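Local coordinates for In2-1 family protein, glutathione transferase lambda3 (Populus trichocarpa, PDB 4PQI) that binds glutathione and, as a monomeric plant Lambda-class glutathione transferase, probably catalyses thiol-transfer reactions with it, at residues Val11-Ala16 with Ile49-Lys54; Gly136-Ala141 with Glu187-Phe192; Glu214-Glu219 with Gln223-Pro228. All blocks are in the same frame, centred on the assembly; numbering follows the deposited sequence.

Contact 1 of 3, residues Val11-Ala16 with Ile49-Lys54; sequences VPEKLA and ITRNFK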
ATOM      1  N   VAL A  11       0.040 -13.213  10.904  1.00 52.27           N
ATOM      2  CA  VAL A  11       0.641 -14.539  10.890  1.00 51.90           C
ATOM      3  C   VAL A  11       0.991 -14.914   9.441  1.00 51.00           C
ATOM      4  O   VAL A  11       0.429 -14.343   8.499  1.00 49.29           O
ATOM      5  CB  VAL A  11      -0.315 -15.586  11.502  1.00 54.49           C
ATOM      6  CG1 VAL A  11      -0.505 -15.323  12.995  1.00 52.61           C
ATOM      7  CG2 VAL A  11      -1.659 -15.588  10.773  1.00 53.80           C
ATOM      8  N   PRO A  12       1.945 -15.847   9.258  1.00 57.14           N
ATOM      9  CA  PRO A  12       2.232 -16.412   7.933  1.00 58.71           C
ATOM     10  C   PRO A  12       0.947 -16.894   7.274  1.00 59.65           C
ATOM     11  O   PRO A  12       0.078 -17.456   7.943  1.00 59.25           O
ATOM     12  CB  PRO A  12       3.159 -17.593   8.252  1.00 60.46           C
ATOM     13  CG  PRO A  12       3.864 -17.169   9.466  1.00 60.12           C
ATOM     14  CD  PRO A  12       2.882 -16.352  10.273  1.00 57.99           C
ATOM     15  N   GLU A  13       0.814 -16.644   5.978  1.00 58.12           N
ATOM     16  CA  GLU A  13      -0.427 -16.942   5.294  1.00 55.27           C
ATOM     17  C   GLU A  13      -0.178 -17.642   3.962  1.00 55.53           C
ATOM     18  O   GLU A  13       0.657 -17.212   3.168  1.00 54.14           O
ATOM     19  CB  GLU A  13      -1.201 -15.649   5.079  1.00 52.81           C
ATOM     20  CG  GLU A  13      -2.553 -15.821   4.441  1.00 52.16           C
ATOM     21  CD  GLU A  13      -3.307 -14.509   4.365  1.00 52.33           C
ATOM     22  OE1 GLU A  13      -4.519 -14.537   4.056  1.00 53.88           O
ATOM     23  OE2 GLU A  13      -2.681 -13.452   4.603  1.00 49.13           O
ATOM     24  N   LYS A  14      -0.897 -18.735   3.730  1.00 57.16           N
ATOM     25  CA  LYS A  14      -0.892 -19.388   2.430  1.00 56.94           C
ATOM     26  C   LYS A  14      -1.708 -18.551   1.431  1.00 51.90           C
ATOM     27  O   LYS A  14      -2.824 -18.121   1.731  1.00 49.33           O
ATOM     28  CB  LYS A  14      -1.481 -20.787   2.567  1.00 63.59           C
ATOM     29  CG  LYS A  14      -1.512 -21.587   1.282  1.00 71.22           C
ATOM     30  CD  LYS A  14      -0.110 -21.864   0.767  1.00 76.86           C
ATOM     31  CE  LYS A  14      -0.149 -22.872  -0.369  1.00 79.89           C
ATOM     32  NZ  LYS A  14      -1.239 -22.554  -1.331  1.00 78.59           N
ATOM     33  N   LEU A  15      -1.146 -18.305   0.251  1.00 48.63           N
ATOM     34  CA  LEU A  15      -1.811 -17.484  -0.763  1.00 50.08           C
ATOM     35  C   LEU A  15      -2.450 -18.348  -1.848  1.00 53.08           C
ATOM     36  O   LEU A  15      -1.782 -19.192  -2.441  1.00 53.27           O
ATOM     37  CB  LEU A  15      -0.808 -16.506  -1.390  1.00 48.09           C
ATOM     38  CG  LEU A  15      -0.277 -15.435  -0.425  1.00 51.01           C
ATOM     39  CD1 LEU A  15       0.626 -14.435  -1.129  1.00 49.58           C
ATOM     40  CD2 LEU A  15      -1.440 -14.722   0.257  1.00 46.92           C
ATOM     41  N   ALA A  16      -3.744 -18.147  -2.088  1.00 55.58           N
ATOM     42  CA  ALA A  16      -4.455 -18.825  -3.180  1.00 57.37           C
ATOM     43  C   ALA A  16      -4.083 -18.224  -4.536  1.00 54.49           C
ATOM     44  O   ALA A  16      -3.778 -17.034  -4.619  1.00 52.01           O
ATOM     45  CB  ALA A  16      -5.966 -18.732  -2.963  1.00 56.78           C
ATOM     46  N   ILE A  49      -1.548  -4.891   3.761  1.00 39.43           N
ATOM     47  CA  ILE A  49      -0.699  -4.665   4.920  1.00 43.03           C
ATOM     48  C   ILE A  49      -1.523  -4.320   6.163  1.00 40.67           C
ATOM     49  O   ILE A  49      -1.246  -4.826   7.253  1.00 37.47           O
ATOM     50  CB  ILE A  49       0.290  -3.505   4.663  1.00 39.02           C
ATOM     51  CG1 ILE A  49       1.116  -3.789   3.403  1.00 40.79           C
ATOM     52  CG2 ILE A  49       1.178  -3.264   5.895  1.00 34.72           C
ATOM     53  CD1 ILE A  49       1.793  -2.532   2.815  1.00 37.21           C
ATOM     54  N   THR A  50      -2.521  -3.453   5.993  1.00 38.35           N
ATOM     55  CA  THR A  50      -3.377  -3.047   7.100  1.00 40.32           C
ATOM     56  C   THR A  50      -4.123  -4.251   7.678  1.00 41.11           C
ATOM     57  O   THR A  50      -4.164  -4.437   8.900  1.00 39.47           O
ATOM     58  CB  THR A  50      -4.393  -1.922   6.694  1.00 36.21           C
ATOM     59  OG1 THR A  50      -3.707  -0.817   6.100  1.00 37.17           O
ATOM     60  CG2 THR A  50      -5.153  -1.434   7.897  1.00 36.48           C
ATOM     61  N   ARG A  51      -4.695  -5.071   6.796  1.00 43.58           N
ATOM     62  CA  ARG A  51      -5.385  -6.311   7.177  1.00 41.16           C
ATOM     63  C   ARG A  51      -4.495  -7.204   8.034  1.00 36.68           C
ATOM     64  O   ARG A  51      -4.912  -7.715   9.085  1.00 37.84           O
ATOM     65  CB  ARG A  51      -5.796  -7.067   5.910  1.00 37.14           C
ATOM     66  CG  ARG A  51      -6.298  -8.494   6.119  1.00 41.75           C
ATOM     67  CD  ARG A  51      -6.521  -9.130   4.745  1.00 40.27           C
ATOM     68  NE  ARG A  51      -6.804 -10.564   4.762  1.00 39.72           N
ATOM     69  CZ  ARG A  51      -5.898 -11.529   4.607  1.00 41.92           C
ATOM     70  NH1 ARG A  51      -4.608 -11.251   4.472  1.00 44.87           N
ATOM     71  NH2 ARG A  51      -6.291 -12.790   4.616  1.00 38.84           N
ATOM     72  N   ASN A  52      -3.264  -7.383   7.562  1.00 40.43           N
ATOM     73  CA  ASN A  52      -2.283  -8.235   8.214  1.00 42.97           C
ATOM     74  C   ASN A  52      -1.909  -7.696   9.597  1.00 42.58           C
ATOM     75  O   ASN A  52      -2.022  -8.404  10.600  1.00 43.64           O
ATOM     76  CB  ASN A  52      -1.037  -8.387   7.328  1.00 45.38           C
ATOM     77  CG  ASN A  52      -1.307  -9.189   6.043  1.00 42.23           C
ATOM     78  OD1 ASN A  52      -2.411  -9.698   5.832  1.00 44.16           O
ATOM     79  ND2 ASN A  52      -0.296  -9.289   5.179  1.00 37.94           N
ATOM     80  N   PHE A  53      -1.483  -6.439   9.647  1.00 45.30           N
ATOM     81  CA  PHE A  53      -1.043  -5.833  10.903  1.00 44.06           C
ATOM     82  C   PHE A  53      -2.101  -5.881  12.013  1.00 43.00           C
ATOM     83  O   PHE A  53      -1.795  -6.230  13.154  1.00 42.13           O
ATOM     84  CB  PHE A  53      -0.584  -4.398  10.675  1.00 44.19           C
ATOM     85  CG  PHE A  53       0.181  -3.830  11.825  1.00 44.10           C
ATOM     86  CD1 PHE A  53       1.566  -3.958  11.886  1.00 41.01           C
ATOM     87  CD2 PHE A  53      -0.479  -3.178  12.858  1.00 45.89           C
ATOM     88  CE1 PHE A  53       2.282  -3.440  12.951  1.00 42.15           C
ATOM     89  CE2 PHE A  53       0.234  -2.656  13.933  1.00 46.75           C
ATOM     90  CZ  PHE A  53       1.614  -2.783  13.974  1.00 44.74           C
ATOM     91  N   LYS A  54      -3.346  -5.558  11.679  1.00 41.95           N
ATOM     92  CA  LYS A  54      -4.405  -5.539  12.686  1.00 41.82           C
ATOM     93  C   LYS A  54      -4.857  -6.946  13.109  1.00 42.85           C
ATOM     94  O   LYS A  54      -5.607  -7.107  14.081  1.00 45.75           O
ATOM     95  CB  LYS A  54      -5.584  -4.665  12.226  1.00 40.33           C
ATOM     96  CG  LYS A  54      -5.206  -3.216  11.930  1.00 42.96           C
ATOM     97  CD  LYS A  54      -6.439  -2.316  11.681  1.00 39.98           C
ATOM     98  CE  LYS A  54      -7.351  -2.248  12.896  1.00 40.72           C
ATOM     99  NZ  LYS A  54      -6.938  -1.187  13.867  1.00 42.23           N
TER
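Glu-13 and Arg-51 meet in a two-pronged salt bridge, the carboxylate of the N-terminal loop set against the end of the guanidinium group. Arg-51 NH2 gives a nearly straight bond to Glu-13 OE1 at 2.6 Å, and Arg-51 NH1 gives a second to Glu-13 OE2 at 2.9 Å. Both nitrogens come to the syn sides of the oxygens, and the two flat groups lie 21° from coplanar, so the paired bonds hold each against rotation. The two side chains arrive from opposite directions. A chi1 of 169° swings Arg-51 CG away from the backbone N, and the chain runs extended to NE, which carries the charge well clear of the helix; Glu-13, also extended, bridges the remaining gap. A long acid and a long base suit this gap, since both chains run extended to meet.

The loop thereby lies against helix 42-54, the first long helix of the thioredoxin-like glutathione-binding domain of the transferase fold. Phe-53 N to Ile-49 O, at 2.9 Å, is one of the backbone bonds of the helical turn that carries Arg-51.

Further hydrogen bonds secure both partners. Arg-51 NE is bound to the carbonyl of Ile-60 at the start of strand 60-64, and Gln-57 NE2 donates to Glu-13 OE2, giving that oxygen a second grip. Beside the pair stands the amide of Asn-52, whose OD1 lies 3.0 Å from Arg-51 NH1 and 4.0 Å from Glu-13 OE2; its ND2 makes a weak hydrogen bond to the carbonyl of Ala-220.

Contact 2 of 3, residues Gly136-Ala141 with Glu187-Phe192; sequences GTVYTA and ERLNIF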
ATOM      1  N   GLY A 136       1.890  11.331  -8.642  1.00 42.17           N
ATOM      2  CA  GLY A 136       1.789  12.129  -9.848  1.00 44.18           C
ATOM      3  C   GLY A 136       3.135  12.673 -10.284  1.00 42.46           C
ATOM      4  O   GLY A 136       3.463  12.691 -11.471  1.00 44.60           O
ATOM      5  N   THR A 137       3.922  13.109  -9.311  1.00 40.96           N
ATOM      6  CA  THR A 137       5.206  13.723  -9.599  1.00 38.98           C
ATOM      7  C   THR A 137       6.230  12.690 -10.084  1.00 41.26           C
ATOM      8  O   THR A 137       6.834  12.873 -11.150  1.00 45.12           O
ATOM      9  CB  THR A 137       5.758  14.488  -8.362  1.00 42.23           C
ATOM     10  OG1 THR A 137       4.819  15.497  -7.967  1.00 44.93           O
ATOM     11  CG2 THR A 137       7.069  15.156  -8.697  1.00 40.07           C
ATOM     12  N   VAL A 138       6.423  11.615  -9.314  1.00 38.88           N
ATOM     13  CA  VAL A 138       7.461  10.630  -9.646  1.00 43.06           C
ATOM     14  C   VAL A 138       7.128   9.817 -10.907  1.00 43.95           C
ATOM     15  O   VAL A 138       7.987   9.609 -11.761  1.00 46.28           O
ATOM     16  CB  VAL A 138       7.788   9.671  -8.477  1.00 41.03           C
ATOM     17  CG1 VAL A 138       8.966   8.763  -8.849  1.00 42.75           C
ATOM     18  CG2 VAL A 138       8.135  10.439  -7.216  1.00 43.21           C
ATOM     19  N   TYR A 139       5.877   9.378 -11.032  1.00 43.82           N
ATOM     20  CA  TYR A 139       5.493   8.546 -12.170  1.00 45.34           C
ATOM     21  C   TYR A 139       5.471   9.289 -13.505  1.00 49.29           C
ATOM     22  O   TYR A 139       5.408   8.670 -14.566  1.00 52.16           O
ATOM     23  CB  TYR A 139       4.169   7.815 -11.905  1.00 40.41           C
ATOM     24  CG  TYR A 139       4.337   6.603 -11.010  1.00 44.13           C
ATOM     25  CD1 TYR A 139       4.674   5.366 -11.546  1.00 47.40           C
ATOM     26  CD2 TYR A 139       4.173   6.695  -9.630  1.00 46.53           C
ATOM     27  CE1 TYR A 139       4.825   4.254 -10.737  1.00 48.97           C
ATOM     28  CE2 TYR A 139       4.338   5.580  -8.807  1.00 47.36           C
ATOM     29  CZ  TYR A 139       4.661   4.363  -9.372  1.00 48.40           C
ATOM     30  OH  TYR A 139       4.827   3.247  -8.584  1.00 51.23           O
ATOM     31  N   THR A 140       5.554  10.613 -13.460  1.00 51.60           N
ATOM     32  CA  THR A 140       5.659  11.400 -14.685  1.00 49.11           C
ATOM     33  C   THR A 140       7.076  11.934 -14.892  1.00 50.66           C
ATOM     34  O   THR A 140       7.299  12.805 -15.731  1.00 55.23           O
ATOM     35  CB  THR A 140       4.667  12.589 -14.689  1.00 53.97           C
ATOM     36  OG1 THR A 140       4.906  13.426 -13.549  1.00 53.71           O
ATOM     37  CG2 THR A 140       3.234  12.088 -14.641  1.00 53.89           C
ATOM     38  N   ALA A 141       8.033  11.411 -14.133  1.00 45.79           N
ATOM     39  CA  ALA A 141       9.398  11.943 -14.164  1.00 47.55           C
ATOM     40  C   ALA A 141      10.388  11.083 -14.966  1.00 50.66           C
ATOM     41  O   ALA A 141      11.553  11.466 -15.146  1.00 53.25           O
ATOM     42  CB  ALA A 141       9.906  12.141 -12.747  1.00 45.58           C
ATOM     43  N   GLU A 187       8.558   1.359  -2.355  1.00 44.47           N
ATOM     44  CA  GLU A 187       9.091   0.022  -2.659  1.00 46.15           C
ATOM     45  C   GLU A 187       9.366  -0.154  -4.157  1.00 44.90           C
ATOM     46  O   GLU A 187      10.487  -0.489  -4.571  1.00 44.45           O
ATOM     47  CB  GLU A 187       8.103  -1.063  -2.172  1.00 50.11           C
ATOM     48  CG  GLU A 187       8.336  -2.489  -2.717  1.00 56.59           C
ATOM     49  CD  GLU A 187       7.199  -3.489  -2.373  1.00 60.70           C
ATOM     50  OE1 GLU A 187       6.369  -3.216  -1.463  1.00 51.47           O
ATOM     51  OE2 GLU A 187       7.149  -4.561  -3.023  1.00 61.87           O
ATOM     52  N   ARG A 188       8.344   0.080  -4.970  1.00 42.77           N
ATOM     53  CA  ARG A 188       8.457  -0.133  -6.410  1.00 44.92           C
ATOM     54  C   ARG A 188       9.341   0.923  -7.071  1.00 44.71           C
ATOM     55  O   ARG A 188      10.163   0.606  -7.917  1.00 45.17           O
ATOM     56  CB  ARG A 188       7.070  -0.156  -7.050  1.00 41.08           C
ATOM     57  CG  ARG A 188       6.253  -1.352  -6.627  1.00 40.71           C
ATOM     58  CD  ARG A 188       4.775  -1.143  -6.901  1.00 43.07           C
ATOM     59  NE  ARG A 188       4.015  -2.369  -6.678  1.00 45.51           N
ATOM     60  CZ  ARG A 188       3.745  -2.862  -5.474  1.00 47.28           C
ATOM     61  NH1 ARG A 188       4.179  -2.233  -4.387  1.00 44.60           N
ATOM     62  NH2 ARG A 188       3.046  -3.985  -5.355  1.00 45.78           N
ATOM     63  N   LEU A 189       9.173   2.178  -6.667  1.00 43.24           N
ATOM     64  CA  LEU A 189       9.973   3.268  -7.215  1.00 41.87           C
ATOM     65  C   LEU A 189      11.462   3.063  -6.934  1.00 47.31           C
ATOM     66  O   LEU A 189      12.302   3.285  -7.807  1.00 47.32           O
ATOM     67  CB  LEU A 189       9.486   4.624  -6.690  1.00 38.51           C
ATOM     68  CG  LEU A 189       8.118   5.062  -7.245  1.00 40.90           C
ATOM     69  CD1 LEU A 189       7.619   6.303  -6.513  1.00 41.14           C
ATOM     70  CD2 LEU A 189       8.158   5.303  -8.755  1.00 42.59           C
ATOM     71  N   ASN A 190      11.775   2.620  -5.718  1.00 46.11           N
ATOM     72  CA  ASN A 190      13.147   2.383  -5.313  1.00 45.46           C
ATOM     73  C   ASN A 190      13.804   1.378  -6.259  1.00 48.66           C
ATOM     74  O   ASN A 190      14.901   1.615  -6.781  1.00 50.91           O
ATOM     75  CB  ASN A 190      13.187   1.871  -3.871  1.00 45.03           C
ATOM     76  CG  ASN A 190      14.578   1.891  -3.285  1.00 51.20           C
ATOM     77  OD1 ASN A 190      15.521   2.389  -3.906  1.00 53.58           O
ATOM     78  ND2 ASN A 190      14.715   1.366  -2.073  1.00 50.22           N
ATOM     79  N   ILE A 191      13.119   0.264  -6.500  1.00 48.73           N
ATOM     80  CA  ILE A 191      13.645  -0.771  -7.394  1.00 52.67           C
ATOM     81  C   ILE A 191      13.771  -0.283  -8.836  1.00 51.22           C
ATOM     82  O   ILE A 191      14.801  -0.509  -9.494  1.00 52.09           O
ATOM     83  CB  ILE A 191      12.762  -2.031  -7.376  1.00 57.94           C
ATOM     84  CG1 ILE A 191      12.634  -2.579  -5.957  1.00 60.34           C
ATOM     85  CG2 ILE A 191      13.330  -3.103  -8.286  1.00 60.92           C
ATOM     86  CD1 ILE A 191      11.541  -3.630  -5.822  1.00 62.64           C
ATOM     87  N   PHE A 192      12.726   0.384  -9.327  1.00 47.39           N
ATOM     88  CA  PHE A 192      12.681   0.790 -10.731  1.00 47.90           C
ATOM     89  C   PHE A 192      13.736   1.843 -11.057  1.00 47.46           C
ATOM     90  O   PHE A 192      14.501   1.682 -12.010  1.00 47.72           O
ATOM     91  CB  PHE A 192      11.283   1.272 -11.123  1.00 44.45           C
ATOM     92  CG  PHE A 192      11.141   1.641 -12.581  1.00 47.73           C
ATOM     93  CD1 PHE A 192      11.480   0.733 -13.587  1.00 45.65           C
ATOM     94  CD2 PHE A 192      10.641   2.885 -12.950  1.00 44.61           C
ATOM     95  CE1 PHE A 192      11.335   1.067 -14.928  1.00 49.89           C
ATOM     96  CE2 PHE A 192      10.495   3.224 -14.291  1.00 44.55           C
ATOM     97  CZ  PHE A 192      10.839   2.315 -15.281  1.00 49.57           C
TER
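Leu-189 reaches from helix 177-197 into the angle between Val-138 and Tyr-139, and its CD2 meets both of them, with CD1 adding to the contact with Val-138. CD2 lies over one face of the Tyr-139 ring, 3.9 Å from the centroid and 21° off the normal, a CH-pi contact displaced toward the hydroxyl-bearing rim; the closest ring carbon is CZ, at 3.7 Å from Leu-189 CD2. Val-138 meets the leucine tip to tip. Its CG1 touches Leu-189 CD2 at 3.6 Å and Leu-189 CD1 at 3.7 Å, because chi1 of -175° sends this methyl away from the backbone N and out toward the facing helix.

The CA-CB bond of Tyr-139 does not aim at that helix, and it is the end of the side chain that comes nearer. With CG anti to the carbonyl carbon (chi1 -78°), the ring crosses the leucine at a slant, bringing OH to 4.4 Å from Arg-188 CB. A tyrosine suits this place: its face receives a methyl while its hydroxyl reaches Tyr-235 in helix 228-239, with which it is hydrogen-bonded. Arg-188 turns its charged end elsewhere, to Gln-45 and the carbonyl of Thr-40. Phe-154 of helix 151-160 packs on both Val-138 and Leu-189.

Thr-140 OG1 donates to Gly-136 O at 2.6 Å as helix 118-139 ends. The branched aliphatic and aromatic side chains thus join helices 118-139 and 177-197 in the all-helical C-terminal domain characteristic of glutathione transferases.

Contact 3 of 3, residues Glu214-Glu219 with Gln223-Pro228; sequences EVNKIE and QTKTDP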
ATOM      1  N   GLU A 214      13.092   0.381   8.477  1.00 40.49           N
ATOM      2  CA  GLU A 214      12.265   0.086   9.640  1.00 43.55           C
ATOM      3  C   GLU A 214      10.901  -0.490   9.244  1.00 43.43           C
ATOM      4  O   GLU A 214      10.365  -1.367   9.931  1.00 45.85           O
ATOM      5  CB  GLU A 214      12.088   1.329  10.518  1.00 46.31           C
ATOM      6  CG  GLU A 214      13.392   1.823  11.171  1.00 51.98           C
ATOM      7  CD  GLU A 214      13.823   0.984  12.366  1.00 58.94           C
ATOM      8  OE1 GLU A 214      13.043   0.121  12.822  1.00 60.83           O
ATOM      9  OE2 GLU A 214      14.952   1.192  12.852  1.00 66.52           O
ATOM     10  N   VAL A 215      10.333   0.005   8.151  1.00 42.02           N
ATOM     11  CA  VAL A 215       9.074  -0.556   7.664  1.00 42.30           C
ATOM     12  C   VAL A 215       9.332  -2.010   7.247  1.00 46.33           C
ATOM     13  O   VAL A 215       8.512  -2.903   7.499  1.00 47.31           O
ATOM     14  CB  VAL A 215       8.452   0.298   6.522  1.00 39.88           C
ATOM     15  CG1 VAL A 215       7.339  -0.479   5.786  1.00 43.85           C
ATOM     16  CG2 VAL A 215       7.923   1.613   7.079  1.00 40.02           C
ATOM     17  N   ASN A 216      10.506  -2.260   6.676  1.00 45.94           N
ATOM     18  CA  ASN A 216      10.853  -3.606   6.239  1.00 48.13           C
ATOM     19  C   ASN A 216      11.100  -4.657   7.333  1.00 50.39           C
ATOM     20  O   ASN A 216      11.223  -5.844   7.022  1.00 49.90           O
ATOM     21  CB  ASN A 216      12.030  -3.585   5.258  1.00 52.40           C
ATOM     22  CG  ASN A 216      11.578  -3.469   3.815  1.00 50.19           C
ATOM     23  OD1 ASN A 216      11.241  -4.465   3.178  1.00 48.38           O
ATOM     24  ND2 ASN A 216      11.558  -2.250   3.298  1.00 47.14           N
ATOM     25  N   LYS A 217      11.171  -4.239   8.594  1.00 57.69           N
ATOM     26  CA  LYS A 217      11.289  -5.197   9.697  1.00 33.75           C
ATOM     27  C   LYS A 217       9.920  -5.788  10.065  1.00 38.68           C
ATOM     28  O   LYS A 217       9.819  -6.781  10.802  1.00 46.51           O
ATOM     29  CB  LYS A 217      11.900  -4.536  10.937  1.00 39.78           C
ATOM     30  CG  LYS A 217      13.275  -3.923  10.718  1.00 44.25           C
ATOM     31  CD  LYS A 217      13.804  -3.332  12.025  1.00 47.88           C
ATOM     32  CE  LYS A 217      15.003  -2.421  11.789  1.00 53.35           C
ATOM     33  NZ  LYS A 217      15.471  -1.801  13.075  1.00 54.35           N
ATOM     34  N   ILE A 218       8.867  -5.181   9.542  1.00 63.17           N
ATOM     35  CA  ILE A 218       7.523  -5.552   9.941  1.00 53.61           C
ATOM     36  C   ILE A 218       6.966  -6.690   9.086  1.00 49.87           C
ATOM     37  O   ILE A 218       6.794  -6.544   7.877  1.00 49.43           O
ATOM     38  CB  ILE A 218       6.596  -4.322   9.897  1.00 47.84           C
ATOM     39  CG1 ILE A 218       7.188  -3.193  10.755  1.00 45.62           C
ATOM     40  CG2 ILE A 218       5.180  -4.693  10.338  1.00 45.55           C
ATOM     41  CD1 ILE A 218       6.483  -1.875  10.589  1.00 46.26           C
ATOM     42  N   GLU A 219       6.685  -7.817   9.731  1.00 50.82           N
ATOM     43  CA  GLU A 219       6.192  -9.018   9.055  1.00 53.50           C
ATOM     44  C   GLU A 219       4.931  -8.761   8.228  1.00 47.91           C
ATOM     45  O   GLU A 219       4.789  -9.294   7.128  1.00 47.72           O
ATOM     46  CB  GLU A 219       5.915 -10.127  10.071  1.00 58.76           C
ATOM     47  CG  GLU A 219       7.151 -10.634  10.795  1.00 67.80           C
ATOM     48  CD  GLU A 219       8.177 -11.220   9.842  1.00 75.42           C
ATOM     49  OE1 GLU A 219       7.778 -11.715   8.764  1.00 76.34           O
ATOM     50  OE2 GLU A 219       9.384 -11.175  10.164  1.00 80.87           O
ATOM     51  N   GLN A 223       5.342  -9.897   4.107  1.00 47.81           N
ATOM     52  CA  GLN A 223       4.417 -10.862   3.518  1.00 49.78           C
ATOM     53  C   GLN A 223       3.734 -10.403   2.222  1.00 49.57           C
ATOM     54  O   GLN A 223       3.213 -11.232   1.486  1.00 52.89           O
ATOM     55  CB  GLN A 223       3.330 -11.229   4.540  1.00 49.74           C
ATOM     56  CG  GLN A 223       3.847 -11.939   5.764  1.00 60.82           C
ATOM     57  CD  GLN A 223       2.749 -12.335   6.721  1.00 65.58           C
ATOM     58  OE1 GLN A 223       1.564 -12.291   6.381  1.00 65.52           O
ATOM     59  NE2 GLN A 223       3.136 -12.726   7.936  1.00 69.67           N
ATOM     60  N   THR A 224       3.722  -9.097   1.949  1.00 46.00           N
ATOM     61  CA  THR A 224       2.932  -8.569   0.832  1.00 46.88           C
ATOM     62  C   THR A 224       3.784  -8.072  -0.337  1.00 48.38           C
ATOM     63  O   THR A 224       3.252  -7.655  -1.373  1.00 43.39           O
ATOM     64  CB  THR A 224       2.066  -7.387   1.285  1.00 44.04           C
ATOM     65  OG1 THR A 224       2.916  -6.278   1.554  1.00 43.11           O
ATOM     66  CG2 THR A 224       1.281  -7.748   2.536  1.00 48.12           C
ATOM     67  N   LYS A 225       5.103  -8.125  -0.168  1.00 49.57           N
ATOM     68  CA  LYS A 225       6.031  -7.580  -1.159  1.00 51.57           C
ATOM     69  C   LYS A 225       6.004  -8.294  -2.515  1.00 53.22           C
ATOM     70  O   LYS A 225       5.908  -9.517  -2.595  1.00 56.08           O
ATOM     71  CB  LYS A 225       7.461  -7.530  -0.600  1.00 49.87           C
ATOM     72  CG  LYS A 225       7.653  -6.388   0.392  1.00 48.88           C
ATOM     73  CD  LYS A 225       9.069  -6.326   0.957  1.00 51.47           C
ATOM     74  CE  LYS A 225      10.010  -5.603   0.020  1.00 51.79           C
ATOM     75  NZ  LYS A 225      11.330  -5.379   0.663  1.00 54.38           N
ATOM     76  N   THR A 226       6.121  -7.493  -3.572  1.00 57.23           N
ATOM     77  CA  THR A 226       5.996  -7.944  -4.953  1.00 60.70           C
ATOM     78  C   THR A 226       7.343  -8.414  -5.519  1.00 63.95           C
ATOM     79  O   THR A 226       8.404  -8.082  -4.985  1.00 65.46           O
ATOM     80  CB  THR A 226       5.394  -6.805  -5.832  1.00 64.38           C
ATOM     81  OG1 THR A 226       4.870  -7.340  -7.055  1.00 67.42           O
ATOM     82  CG2 THR A 226       6.433  -5.722  -6.129  1.00 60.55           C
ATOM     83  N   ASP A 227       7.292  -9.193  -6.596  1.00 63.20           N
ATOM     84  CA  ASP A 227       8.496  -9.711  -7.251  1.00 64.78           C
ATOM     85  C   ASP A 227       9.263  -8.586  -7.955  1.00 61.15           C
ATOM     86  O   ASP A 227       8.743  -7.975  -8.896  1.00 61.06           O
ATOM     87  CB  ASP A 227       8.095 -10.783  -8.266  1.00 69.59           C
ATOM     88  CG  ASP A 227       9.271 -11.608  -8.752  1.00 77.26           C
ATOM     89  OD1 ASP A 227       9.098 -12.841  -8.875  1.00 84.31           O
ATOM     90  OD2 ASP A 227      10.355 -11.037  -9.016  1.00 77.79           O
ATOM     91  N   PRO A 228      10.501  -8.312  -7.499  1.00 60.51           N
ATOM     92  CA  PRO A 228      11.331  -7.222  -8.030  1.00 60.21           C
ATOM     93  C   PRO A 228      11.518  -7.309  -9.531  1.00 63.04           C
ATOM     94  O   PRO A 228      11.343  -6.305 -10.214  1.00 61.59           O
ATOM     95  CB  PRO A 228      12.676  -7.440  -7.335  1.00 63.72           C
ATOM     96  CG  PRO A 228      12.325  -8.089  -6.063  1.00 64.93           C
ATOM     97  CD  PRO A 228      11.163  -8.995  -6.375  1.00 63.92           C
TER
HETATM   98  O   HOH W   1      10.555  -2.098   0.437  1.00 44.97           O
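Asn-216 and Lys-225 are joined through their side chains, and Glu-219 and Gln-223 through the backbone. In the first pair the ammonium group of Lys-225 donates from NZ to Asn-216 OD1 at 2.7 Å, approaching 21° out of the carbonyl plane. The side chains cross at about a right angle; the lysine bends at chi3 (83°), which turns its end onto the amide oxygen. A water is shared as well, accepting from Asn-216 ND2 at 3.0 Å and more weakly from Lys-225 NZ. Asn-216 ND2 also donates to the carbonyl of Ile-212, so the amide works with both ends, as an asparagine can where an acid could not. A leucine here would probably leave the Lys-225 ammonium without its amide acceptor and freer to swing into solvent.

Among backbone bonds, Gln-223 N to Glu-219 O measures 3.1 Å and is almost straight, at 173°. It spans the short helix 219-222 from its first residue to the residue just beyond it, while the type I turn from Val-215 to Ile-218 brings the chain round from helix 206-215. The methylene CG of Gln-223 also lies against the same carbonyl oxygen.

The acids pair with other lysines: Glu-214 with Lys-217, through weak hydrogen bonds within a salt bridge, and Glu-219 with Lys-222. On this partly hydrated surface, then, a neutral amide takes Lys-225, so the link probably depends on hydrogen bonding more than on charge neutralisation.

How the contacts relate
Contacts 1, 2 and 3 follow one another along the chain. Contact 1 belongs to the thioredoxin-like half and contact 2 to the helical half, their centres about 25 Å apart on opposite sides of the chain's centre. Contact 3 lies about 12 Å from contact 1 and about 17 Å from contact 2, centre to centre, and its segment 223-228 touches both: Thr-224 packs on Ile-49 and Asn-52, while the backbone N of Thr-226 lies 3.2 Å from Glu-187 OE2, probably hydrogen-bonded. The connection from helix 219-222 to helix 228-239 thus runs along the domain interface. The side chain of Arg-188 in contact 2 comes to about 8 Å from the bound glutathione.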